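Local atomic coordinates of hypothetical protein (Pseudomonas aeruginosa, PDB entry 2H9F), a protein that probably isomerises methylaconitate, as a member of the PrpF family of methylaconitate isomerases. Residues F250-M261 / A270-F281; V296-R306 / R345-T356. All coordinates share one frame; numbering follows the deposited sequence.

Contact 1: residues F250-M261 / A270-F281; sequences FERIRVAGALRM and AATRQHTPKIAF. With SO4 (sulfate ion), chain F.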
loop_
_atom_site.group_PDB
_atom_site.type_symbol
_atom_site.label_atom_id
_atom_site.label_comp_id
_atom_site.label_asym_id
_atom_site.label_seq_id
_atom_site.Cartn_x
_atom_site.Cartn_y
_atom_site.Cartn_z
ATOM N N PHE A 250 32.553 -1.851 17.435
ATOM C CA PHE A 250 31.882 -3.034 16.884
ATOM C C PHE A 250 32.282 -3.249 15.433
ATOM O O PHE A 250 32.492 -4.388 14.986
ATOM C CB PHE A 250 30.352 -2.885 16.976
ATOM C CG PHE A 250 29.781 -3.352 18.247
ATOM C CD1 PHE A 250 29.841 -4.689 18.601
ATOM C CD2 PHE A 250 29.123 -2.462 19.105
ATOM C CE1 PHE A 250 29.281 -5.126 19.827
ATOM C CE2 PHE A 250 28.570 -2.891 20.303
ATOM C CZ PHE A 250 28.646 -4.225 20.667
ATOM N N GLU A 251 32.390 -2.144 14.691
ATOM C CA GLU A 251 32.740 -2.222 13.289
ATOM C C GLU A 251 34.144 -2.777 13.130
ATOM O O GLU A 251 34.430 -3.454 12.142
ATOM C CB GLU A 251 32.618 -0.857 12.614
ATOM C CG GLU A 251 33.103 -0.796 11.131
ATOM C CD GLU A 251 32.256 -1.615 10.149
ATOM O OE1 GLU A 251 31.212 -2.167 10.585
ATOM O OE2 GLU A 251 32.658 -1.709 8.934
ATOM N N ARG A 252 35.018 -2.500 14.090
ATOM C CA ARG A 252 36.380 -3.022 14.024
ATOM C C ARG A 252 36.400 -4.531 14.186
ATOM O O ARG A 252 37.161 -5.244 13.517
ATOM C CB ARG A 252 37.270 -2.313 15.048
ATOM C CG ARG A 252 37.835 -1.038 14.451
ATOM C CD ARG A 252 37.863 0.094 15.406
ATOM N NE ARG A 252 39.076 0.081 16.211
ATOM C CZ ARG A 252 40.222 0.671 15.881
ATOM N NH1 ARG A 252 40.360 1.337 14.726
ATOM N NH2 ARG A 252 41.248 0.576 16.722
ATOM N N ILE A 253 35.522 -5.014 15.044
ATOM C CA ILE A 253 35.378 -6.451 15.253
ATOM C C ILE A 253 34.785 -7.081 14.000
ATOM O O ILE A 253 35.281 -8.117 13.507
ATOM C CB ILE A 253 34.507 -6.786 16.473
ATOM C CG1 ILE A 253 35.056 -6.103 17.743
ATOM C CG2 ILE A 253 34.506 -8.283 16.692
ATOM C CD1 ILE A 253 34.235 -6.260 18.963
ATOM N N ARG A 254 33.765 -6.424 13.451
ATOM C CA ARG A 254 33.115 -6.917 12.252
ATOM C C ARG A 254 34.152 -7.010 11.110
ATOM O O ARG A 254 34.212 -8.001 10.409
ATOM C CB ARG A 254 31.936 -6.002 11.858
ATOM C CG ARG A 254 30.939 -6.640 10.855
ATOM C CD ARG A 254 29.862 -5.657 10.352
ATOM N NE ARG A 254 30.421 -4.670 9.429
ATOM C CZ ARG A 254 30.634 -4.846 8.120
ATOM N NH1 ARG A 254 30.281 -5.936 7.479
ATOM N NH2 ARG A 254 31.168 -3.872 7.430
ATOM N N VAL A 255 34.986 -5.986 10.964
ATOM C CA VAL A 255 36.014 -5.965 9.899
ATOM C C VAL A 255 37.077 -7.058 10.085
ATOM O O VAL A 255 37.496 -7.723 9.126
ATOM C CB VAL A 255 36.667 -4.539 9.818
ATOM C CG1 VAL A 255 37.857 -4.506 8.866
ATOM C CG2 VAL A 255 35.622 -3.508 9.388
ATOM N N ALA A 256 37.517 -7.232 11.322
ATOM C CA ALA A 256 38.451 -8.291 11.682
ATOM C C ALA A 256 37.901 -9.683 11.277
ATOM O O ALA A 256 38.604 -10.478 10.651
ATOM C CB ALA A 256 38.749 -8.224 13.169
ATOM N N GLY A 257 36.638 -9.945 11.592
ATOM C CA GLY A 257 35.977 -11.201 11.192
ATOM C C GLY A 257 35.813 -11.334 9.693
ATOM O O GLY A 257 35.983 -12.429 9.146
ATOM N N ALA A 258 35.504 -10.227 9.016
ATOM C CA ALA A 258 35.385 -10.250 7.554
ATOM C C ALA A 258 36.677 -10.666 6.941
ATOM O O ALA A 258 36.700 -11.429 5.978
ATOM C CB ALA A 258 35.019 -8.897 7.025
ATOM N N LEU A 259 37.755 -10.086 7.458
ATOM C CA LEU A 259 39.094 -10.397 6.985
ATOM C C LEU A 259 39.398 -11.868 7.197
ATOM O O LEU A 259 39.830 -12.569 6.282
ATOM C CB LEU A 259 40.142 -9.556 7.721
ATOM C CG LEU A 259 40.456 -8.199 7.091
ATOM C CD1 LEU A 259 41.038 -7.269 8.131
ATOM C CD2 LEU A 259 41.390 -8.363 5.891
ATOM N N ARG A 260 39.170 -12.326 8.417
ATOM C CA ARG A 260 39.461 -13.701 8.803
ATOM C C ARG A 260 38.580 -14.717 8.040
ATOM O O ARG A 260 39.030 -15.824 7.761
ATOM C CB ARG A 260 39.295 -13.827 10.323
ATOM C CG ARG A 260 39.601 -15.175 10.904
ATOM C CD ARG A 260 41.057 -15.555 10.785
ATOM N NE ARG A 260 41.337 -16.704 11.652
ATOM C CZ ARG A 260 41.658 -17.943 11.242
ATOM N NH1 ARG A 260 41.744 -18.295 9.940
ATOM N NH2 ARG A 260 41.892 -18.868 12.176
HETATM N N MSE A 261 37.347 -14.327 7.697
HETATM C CA MSE A 261 36.435 -15.172 6.922
HETATM C C MSE A 261 36.740 -15.154 5.419
HETATM O O MSE A 261 36.108 -15.894 4.633
HETATM C CB MSE A 261 34.992 -14.712 7.123
HETATM C CG MSE A 261 34.448 -15.012 8.489
HETATM SE SE MSE A 261 32.716 -14.315 8.741
HETATM C CE MSE A 261 31.638 -15.839 8.204
ATOM N N ALA A 270 36.137 -2.943 3.626
ATOM C CA ALA A 270 34.954 -3.048 4.485
ATOM C C ALA A 270 34.127 -1.759 4.476
ATOM O O ALA A 270 32.913 -1.794 4.689
ATOM C CB ALA A 270 35.366 -3.407 5.899
ATOM N N ALA A 271 34.770 -0.622 4.215
ATOM C CA ALA A 271 34.037 0.643 4.063
ATOM C C ALA A 271 32.895 0.511 3.047
ATOM O O ALA A 271 31.837 1.116 3.212
ATOM C CB ALA A 271 34.991 1.804 3.655
ATOM N N THR A 272 33.114 -0.289 2.007
ATOM C CA THR A 272 32.151 -0.429 0.933
ATOM C C THR A 272 31.558 -1.841 0.938
ATOM O O THR A 272 31.093 -2.326 -0.079
ATOM C CB THR A 272 32.826 -0.117 -0.414
ATOM O OG1 THR A 272 33.769 -1.147 -0.719
ATOM C CG2 THR A 272 33.556 1.239 -0.356
ATOM N N ARG A 273 31.592 -2.504 2.087
ATOM C CA ARG A 273 30.929 -3.794 2.254
ATOM C C ARG A 273 30.329 -3.848 3.646
ATOM O O ARG A 273 30.842 -4.506 4.541
ATOM C CB ARG A 273 31.901 -4.951 2.035
ATOM C CG ARG A 273 31.193 -6.319 1.943
ATOM C CD ARG A 273 32.042 -7.469 2.527
ATOM N NE ARG A 273 31.392 -8.782 2.389
ATOM C CZ ARG A 273 31.364 -9.499 1.262
ATOM N NH1 ARG A 273 31.942 -9.053 0.151
ATOM N NH2 ARG A 273 30.748 -10.677 1.239
ATOM N N GLN A 274 29.235 -3.123 3.806
ATOM C CA GLN A 274 28.633 -2.906 5.105
ATOM C C GLN A 274 27.557 -3.942 5.450
ATOM O O GLN A 274 27.135 -4.010 6.598
ATOM C CB GLN A 274 28.046 -1.482 5.171
ATOM C CG GLN A 274 29.090 -0.363 5.286
ATOM C CD GLN A 274 29.867 -0.408 6.609
ATOM O OE1 GLN A 274 29.281 -0.299 7.706
ATOM N NE2 GLN A 274 31.191 -0.583 6.512
ATOM N N HIS A 275 27.120 -4.736 4.472
ATOM C CA HIS A 275 25.985 -5.652 4.664
ATOM C C HIS A 275 26.373 -6.993 5.247
ATOM O O HIS A 275 25.602 -7.566 6.000
ATOM C CB HIS A 275 25.225 -5.895 3.365
ATOM C CG HIS A 275 24.520 -4.685 2.845
ATOM N ND1 HIS A 275 23.248 -4.334 3.248
ATOM C CD2 HIS A 275 24.913 -3.738 1.962
ATOM C CE1 HIS A 275 22.888 -3.223 2.630
ATOM N NE2 HIS A 275 23.882 -2.838 1.849
ATOM N N THR A 276 27.537 -7.507 4.872
ATOM C CA THR A 276 28.025 -8.764 5.401
ATOM C C THR A 276 29.509 -8.624 5.707
ATOM O O THR A 276 30.192 -7.854 5.044
ATOM C CB THR A 276 27.836 -9.938 4.416
ATOM O OG1 THR A 276 28.615 -9.728 3.236
ATOM C CG2 THR A 276 26.399 -10.095 4.033
ATOM N N PRO A 277 30.017 -9.366 6.706
ATOM C CA PRO A 277 29.249 -10.221 7.607
ATOM C C PRO A 277 28.468 -9.373 8.587
ATOM O O PRO A 277 28.767 -8.200 8.745
ATOM C CB PRO A 277 30.335 -11.011 8.329
ATOM C CG PRO A 277 31.473 -10.095 8.374
ATOM C CD PRO A 277 31.457 -9.456 6.991
ATOM N N LYS A 278 27.455 -9.943 9.210
ATOM C CA LYS A 278 26.857 -9.314 10.391
ATOM C C LYS A 278 27.731 -9.567 11.620
ATOM O O LYS A 278 28.627 -10.414 11.581
ATOM C CB LYS A 278 25.449 -9.846 10.635
ATOM C CG LYS A 278 24.507 -9.693 9.414
ATOM C CD LYS A 278 24.452 -8.269 8.891
ATOM C CE LYS A 278 23.278 -7.989 7.927
ATOM N NZ LYS A 278 23.267 -6.520 7.470
ATOM N N ILE A 279 27.456 -8.839 12.708
ATOM C CA ILE A 279 28.203 -8.935 13.947
ATOM C C ILE A 279 27.170 -9.026 15.053
ATOM O O ILE A 279 26.243 -8.228 15.105
ATOM C CB ILE A 279 29.169 -7.705 14.177
ATOM C CG1 ILE A 279 29.817 -7.709 15.566
ATOM C CG2 ILE A 279 28.477 -6.367 13.993
ATOM C CD1 ILE A 279 30.805 -8.831 15.778
ATOM N N ALA A 280 27.303 -10.034 15.912
ATOM C CA ALA A 280 26.337 -10.205 17.008
ATOM C C ALA A 280 27.077 -10.724 18.221
ATOM O O ALA A 280 28.121 -11.366 18.108
ATOM C CB ALA A 280 25.248 -11.189 16.605
ATOM N N PHE A 281 26.524 -10.441 19.391
ATOM C CA PHE A 281 27.090 -10.924 20.603
ATOM C C PHE A 281 26.021 -11.669 21.361
ATOM O O PHE A 281 24.852 -11.282 21.327
ATOM C CB PHE A 281 27.730 -9.817 21.468
ATOM C CG PHE A 281 26.870 -8.600 21.715
ATOM C CD1 PHE A 281 26.705 -7.633 20.742
ATOM C CD2 PHE A 281 26.300 -8.364 22.987
ATOM C CE1 PHE A 281 25.951 -6.472 21.004
ATOM C CE2 PHE A 281 25.534 -7.225 23.243
ATOM C CZ PHE A 281 25.361 -6.284 22.273
HETATM S S SO4 F . 21.371 -7.300 4.364
HETATM O O1 SO4 F . 22.249 -7.922 3.355
HETATM O O2 SO4 F . 20.080 -6.876 3.806
HETATM O O3 SO4 F . 21.058 -8.366 5.318
HETATM O O4 SO4 F . 22.075 -6.157 4.990
#
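Arg-254 reaches out of helix 244-260 into the loop that leads to strand 278-283, and its guanidinium is gripped by backbone carbonyls of that loop. The arrangement is a helix laid across a strand, their short axes 8.3 Å apart at closest approach, with a polar cluster at the loop end and apolar packing elsewhere.

Arg-254 runs extended from the helix, CG anti to the backbone N (chi1 -163°), and bends at chi3, which turns its guanidinium edge to the loop. Arg-254 NH1 gives a nearly straight bond (172°) to Pro-277 O at 3.0 Å, in the carbonyl plane and on a lone pair. Arg-254 NH2 bonds Arg-273 O, also at 3.0 Å, but from a position tilted off that carbonyl's plane. The NE side of the edge is taken by Glu-251, one helical turn back: Arg-254 NE meets Glu-251 OE1 at 2.9 Å and NH2 meets OE2, a side-on salt bridge that fixes the rotation of the guanidinium. Glu-251 OE2 accepts a second bond from Gln-274 NE2, which arrives from above the carboxylate plane. That amide also donates to Ala-270 O. A sulfate takes bonds on O4 from His-275 ND1 and Lys-278 NZ, the latter also bonded to Ser-309 OG.

Apolar contacts flank this cluster. Ala-258 CB abuts CD of Pro-277, whose preceding peptide is cis, while the methylene CG of Arg-254 rests against Ile-279 CB. At the start of the 250-261 segment, Phe-250 and Phe-281 stand 19° from parallel, offset so that they hardly overlap, and Tyr-231 meets both rings. Val-255 packs against Ala-270, its CG2 only 3.5 Å from Ala-270 CB, a close approach for two methyl carbons.

Contact 2: residues V296-R306 / R345-T356; sequences VAAGDIDLLVR and RSAVRFGHPSGT. With SO4 (sulfate ion), chain G.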
loop_
_atom_site.group_PDB
_atom_site.type_symbol
_atom_site.label_atom_id
_atom_site.label_comp_id
_atom_site.label_asym_id
_atom_site.label_seq_id
_atom_site.Cartn_x
_atom_site.Cartn_y
_atom_site.Cartn_z
ATOM N N VAL A 296 11.378 -10.040 30.113
ATOM C CA VAL A 296 11.672 -11.399 29.674
ATOM C C VAL A 296 12.479 -12.106 30.767
ATOM O O VAL A 296 13.535 -11.627 31.127
ATOM C CB VAL A 296 12.503 -11.388 28.387
ATOM C CG1 VAL A 296 12.825 -12.824 27.966
ATOM C CG2 VAL A 296 11.773 -10.628 27.273
ATOM N N ALA A 297 11.970 -13.215 31.300
ATOM C CA ALA A 297 12.638 -13.985 32.341
ATOM C C ALA A 297 13.646 -14.956 31.731
ATOM O O ALA A 297 13.436 -15.494 30.644
ATOM C CB ALA A 297 11.613 -14.735 33.171
ATOM N N ALA A 298 14.752 -15.163 32.437
ATOM C CA ALA A 298 15.816 -16.047 32.020
ATOM C C ALA A 298 15.291 -17.441 31.733
ATOM O O ALA A 298 15.699 -18.080 30.779
ATOM C CB ALA A 298 16.893 -16.108 33.125
ATOM N N GLY A 299 14.351 -17.893 32.548
ATOM C CA GLY A 299 13.752 -19.224 32.408
ATOM C C GLY A 299 12.962 -19.414 31.120
ATOM O O GLY A 299 12.703 -20.541 30.699
ATOM N N ASP A 300 12.586 -18.308 30.495
ATOM C CA ASP A 300 11.773 -18.349 29.319
ATOM C C ASP A 300 12.603 -18.470 28.056
ATOM O O ASP A 300 12.055 -18.656 27.005
ATOM C CB ASP A 300 10.976 -17.056 29.191
ATOM C CG ASP A 300 9.915 -16.886 30.273
ATOM O OD1 ASP A 300 9.554 -17.878 30.954
ATOM O OD2 ASP A 300 9.430 -15.725 30.375
ATOM N N ILE A 301 13.911 -18.261 28.146
ATOM C CA ILE A 301 14.763 -18.243 26.968
ATOM C C ILE A 301 15.954 -19.159 27.183
ATOM O O ILE A 301 16.290 -19.485 28.309
ATOM C CB ILE A 301 15.260 -16.806 26.605
ATOM C CG1 ILE A 301 15.855 -16.081 27.825
ATOM C CG2 ILE A 301 14.119 -15.951 25.990
ATOM C CD1 ILE A 301 16.694 -14.872 27.468
ATOM N N ASP A 302 16.599 -19.535 26.087
ATOM C CA ASP A 302 17.792 -20.359 26.108
ATOM C C ASP A 302 19.073 -19.532 26.053
ATOM O O ASP A 302 20.112 -19.971 26.533
ATOM C CB ASP A 302 17.756 -21.343 24.942
ATOM C CG ASP A 302 16.615 -22.349 25.041
ATOM O OD1 ASP A 302 16.615 -23.188 25.986
ATOM O OD2 ASP A 302 15.707 -22.327 24.177
ATOM N N LEU A 303 19.024 -18.347 25.441
ATOM C CA LEU A 303 20.170 -17.473 25.389
ATOM C C LEU A 303 19.732 -16.067 24.983
ATOM O O LEU A 303 18.587 -15.842 24.603
ATOM C CB LEU A 303 21.165 -17.973 24.370
ATOM C CG LEU A 303 20.793 -17.905 22.893
ATOM C CD1 LEU A 303 22.064 -18.086 22.078
ATOM C CD2 LEU A 303 19.674 -18.908 22.477
ATOM N N LEU A 304 20.663 -15.131 25.074
ATOM C CA LEU A 304 20.442 -13.761 24.612
ATOM C C LEU A 304 21.280 -13.604 23.369
ATOM O O LEU A 304 22.385 -14.095 23.342
ATOM C CB LEU A 304 20.964 -12.763 25.620
ATOM C CG LEU A 304 20.223 -12.720 26.983
ATOM C CD1 LEU A 304 21.146 -12.105 28.052
ATOM C CD2 LEU A 304 18.937 -11.952 26.788
ATOM N N VAL A 305 20.761 -12.865 22.409
ATOM C CA VAL A 305 21.523 -12.479 21.224
ATOM C C VAL A 305 21.196 -11.009 20.900
ATOM O O VAL A 305 20.055 -10.558 21.026
ATOM C CB VAL A 305 21.229 -13.346 20.019
ATOM C CG1 VAL A 305 22.219 -12.997 18.846
ATOM C CG2 VAL A 305 21.346 -14.836 20.358
ATOM N N ARG A 306 22.239 -10.264 20.538
ATOM C CA ARG A 306 22.110 -8.890 20.071
ATOM C C ARG A 306 22.916 -8.777 18.779
ATOM O O ARG A 306 24.077 -9.188 18.739
ATOM C CB ARG A 306 22.674 -7.945 21.127
ATOM C CG ARG A 306 21.941 -7.931 22.514
ATOM C CD ARG A 306 20.584 -7.302 22.364
ATOM N NE ARG A 306 19.822 -7.181 23.601
ATOM C CZ ARG A 306 18.994 -8.097 24.101
ATOM N NH1 ARG A 306 18.868 -9.298 23.560
ATOM N NH2 ARG A 306 18.318 -7.814 25.205
ATOM N N ARG A 345 20.976 -28.802 20.898
ATOM C CA ARG A 345 20.156 -27.577 20.876
ATOM C C ARG A 345 19.556 -27.413 19.490
ATOM O O ARG A 345 19.788 -26.429 18.818
ATOM C CB ARG A 345 20.953 -26.311 21.254
ATOM C CG ARG A 345 21.559 -26.261 22.654
ATOM C CD ARG A 345 20.558 -26.225 23.816
ATOM N NE ARG A 345 21.296 -26.743 24.974
ATOM C CZ ARG A 345 20.886 -26.778 26.251
ATOM N NH1 ARG A 345 19.720 -26.247 26.607
ATOM N NH2 ARG A 345 21.679 -27.330 27.186
ATOM N N SER A 346 18.745 -28.371 19.077
ATOM C CA SER A 346 18.182 -28.334 17.744
ATOM C C SER A 346 17.007 -27.334 17.571
ATOM O O SER A 346 16.519 -27.117 16.468
ATOM C CB SER A 346 17.757 -29.738 17.370
ATOM O OG SER A 346 16.670 -30.134 18.168
ATOM N N ALA A 347 16.554 -26.759 18.678
ATOM C CA ALA A 347 15.642 -25.612 18.682
ATOM C C ALA A 347 16.043 -24.770 19.879
ATOM O O ALA A 347 16.260 -25.319 20.951
ATOM C CB ALA A 347 14.198 -26.061 18.853
ATOM N N VAL A 348 16.103 -23.454 19.701
ATOM C CA VAL A 348 16.364 -22.536 20.795
ATOM C C VAL A 348 15.448 -21.332 20.714
ATOM O O VAL A 348 15.111 -20.882 19.624
ATOM C CB VAL A 348 17.836 -22.004 20.774
ATOM C CG1 VAL A 348 18.858 -23.129 21.174
ATOM C CG2 VAL A 348 18.132 -21.367 19.469
ATOM N N ARG A 349 15.049 -20.813 21.881
ATOM C CA ARG A 349 14.374 -19.522 21.984
ATOM C C ARG A 349 15.373 -18.490 22.522
ATOM O O ARG A 349 15.842 -18.597 23.652
ATOM C CB ARG A 349 13.159 -19.621 22.911
ATOM C CG ARG A 349 12.369 -18.328 23.001
ATOM C CD ARG A 349 11.134 -18.471 23.851
ATOM N NE ARG A 349 10.139 -19.299 23.191
ATOM C CZ ARG A 349 9.344 -18.878 22.196
ATOM N NH1 ARG A 349 9.420 -17.627 21.731
ATOM N NH2 ARG A 349 8.482 -19.726 21.639
ATOM N N PHE A 350 15.696 -17.489 21.717
ATOM C CA PHE A 350 16.597 -16.409 22.135
ATOM C C PHE A 350 15.854 -15.097 22.427
ATOM O O PHE A 350 14.769 -14.814 21.869
ATOM C CB PHE A 350 17.742 -16.185 21.133
ATOM C CG PHE A 350 17.314 -15.697 19.797
ATOM C CD1 PHE A 350 16.999 -16.589 18.777
ATOM C CD2 PHE A 350 17.305 -14.338 19.517
ATOM C CE1 PHE A 350 16.604 -16.144 17.513
ATOM C CE2 PHE A 350 16.930 -13.875 18.252
ATOM C CZ PHE A 350 16.579 -14.798 17.242
ATOM N N GLY A 351 16.448 -14.333 23.339
ATOM C CA GLY A 351 15.915 -13.061 23.767
ATOM C C GLY A 351 16.623 -12.006 22.962
ATOM O O GLY A 351 17.833 -11.947 23.001
ATOM N N HIS A 352 15.871 -11.176 22.235
ATOM C CA HIS A 352 16.454 -10.045 21.505
ATOM C C HIS A 352 15.888 -8.777 22.140
ATOM O O HIS A 352 15.135 -8.890 23.076
ATOM C CB HIS A 352 16.184 -10.160 20.009
ATOM C CG HIS A 352 14.738 -10.224 19.642
ATOM N ND1 HIS A 352 13.866 -9.177 19.858
ATOM C CD2 HIS A 352 14.005 -11.221 19.087
ATOM C CE1 HIS A 352 12.659 -9.532 19.448
ATOM N NE2 HIS A 352 12.719 -10.758 18.957
ATOM N N PRO A 353 16.285 -7.568 21.679
ATOM C CA PRO A 353 15.836 -6.358 22.376
ATOM C C PRO A 353 14.335 -6.183 22.581
ATOM O O PRO A 353 13.924 -5.569 23.572
ATOM C CB PRO A 353 16.388 -5.228 21.499
ATOM C CG PRO A 353 17.590 -5.814 20.899
ATOM C CD PRO A 353 17.202 -7.223 20.585
ATOM N N SER A 354 13.516 -6.692 21.673
ATOM C CA SER A 354 12.091 -6.419 21.719
ATOM C C SER A 354 11.187 -7.630 22.042
ATOM O O SER A 354 9.949 -7.548 21.987
ATOM C CB SER A 354 11.664 -5.724 20.416
ATOM O OG SER A 354 11.831 -6.545 19.308
ATOM N N GLY A 355 11.787 -8.745 22.430
ATOM C CA GLY A 355 11.027 -9.974 22.570
ATOM C C GLY A 355 11.912 -11.183 22.410
ATOM O O GLY A 355 13.112 -11.111 22.644
ATOM N N THR A 356 11.296 -12.286 22.014
ATOM C CA THR A 356 11.964 -13.578 21.928
ATOM C C THR A 356 11.567 -14.216 20.607
ATOM O O THR A 356 10.542 -13.878 20.024
ATOM C CB THR A 356 11.603 -14.530 23.113
ATOM O OG1 THR A 356 10.281 -15.059 22.929
ATOM C CG2 THR A 356 11.609 -13.803 24.523
HETATM S S SO4 G . 9.479 -22.705 23.944
HETATM O O1 SO4 G . 10.897 -22.317 23.975
HETATM O O2 SO4 G . 9.120 -23.289 22.643
HETATM O O3 SO4 G . 9.259 -23.690 25.001
HETATM O O4 SO4 G . 8.616 -21.561 24.236
#
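With chi1 at -65°, the CG of Asp-302 lies beside its own backbone N, and the residue can therefore meet Arg-349 with main chain and side chain together. Asp-302 N donates to Arg-349 O at 2.7 Å, nearly along the C=O axis, while Asp-302 OD2 takes the N-H of Arg-349 at 2.8 Å through its anti lone pair. The carboxylate oxygen thus accepts a bond from the neighbouring strand just before regular pairing begins. Arg-349 itself is extended to CD and then bends at chi3 (-70°), carrying NE to O4 of a sulfate at 2.9 Å; its NH1 turns to Thr-356 OG1 in the same segment.

Beyond this pair the two chains become parallel neighbours in a beta-sheet, strand 303-309 beside strand 347-352, with Leu-303 opposite Phe-350 and Leu-304 opposite Gly-351. Gly-351 N bonds Leu-303 O and Gly-351 O receives Val-305 N; one residue thus bonds the two that flank its partner Leu-304, as in parallel pairing. Ile-301 CG2 and CD1 and Leu-304 CD2 pack over the bare backbone of Gly-351.

On the sheet face that carries Leu-303 and Phe-350, Leu-303 CD2 lies against Phe-350 CB at 3.6 Å, and Val-305 CG2 touches the same CB, the two side chains crossing at a slant. Ile-325 of helix 319-330 covers Val-305 and Phe-350. Beside the Asp-302/Arg-349 pair, Ile-301 CG2 meets Thr-356 CG2, which also touches Val-296 CG1.

Arg-306 runs alongside Pro-353 in the opposite direction, and Pro-353 N lies 3.6 Å above the centre of the guanidinium plane. Arg-306 NH1 bonds Val-305 O and, weakly, Gly-351 O at 2.9 Å, whereas NE and NH2 are held by the carbonyls of Glu-235 and Thr-234.

Both contacts are largely buried, and they share one sheet: strand 278-283, which ends contact 1, is the antiparallel neighbour of strand 303-309 in contact 2. Phe-281 N and Arg-306 O probably form a hydrogen bond between them, although the contact centres lie about 24 Å apart. Contact 1 lays a helix over its strand and depends on side-chain groups, a buried arginine binding loop carbonyls and a carboxylate. Contact 2 is a strand-to-strand join within the sheet, where backbone bonds supply the register, helped by one carboxylate. Each has a more exposed margin where a sulfate is met, by His-275 in contact 1 and by Arg-349 in contact 2.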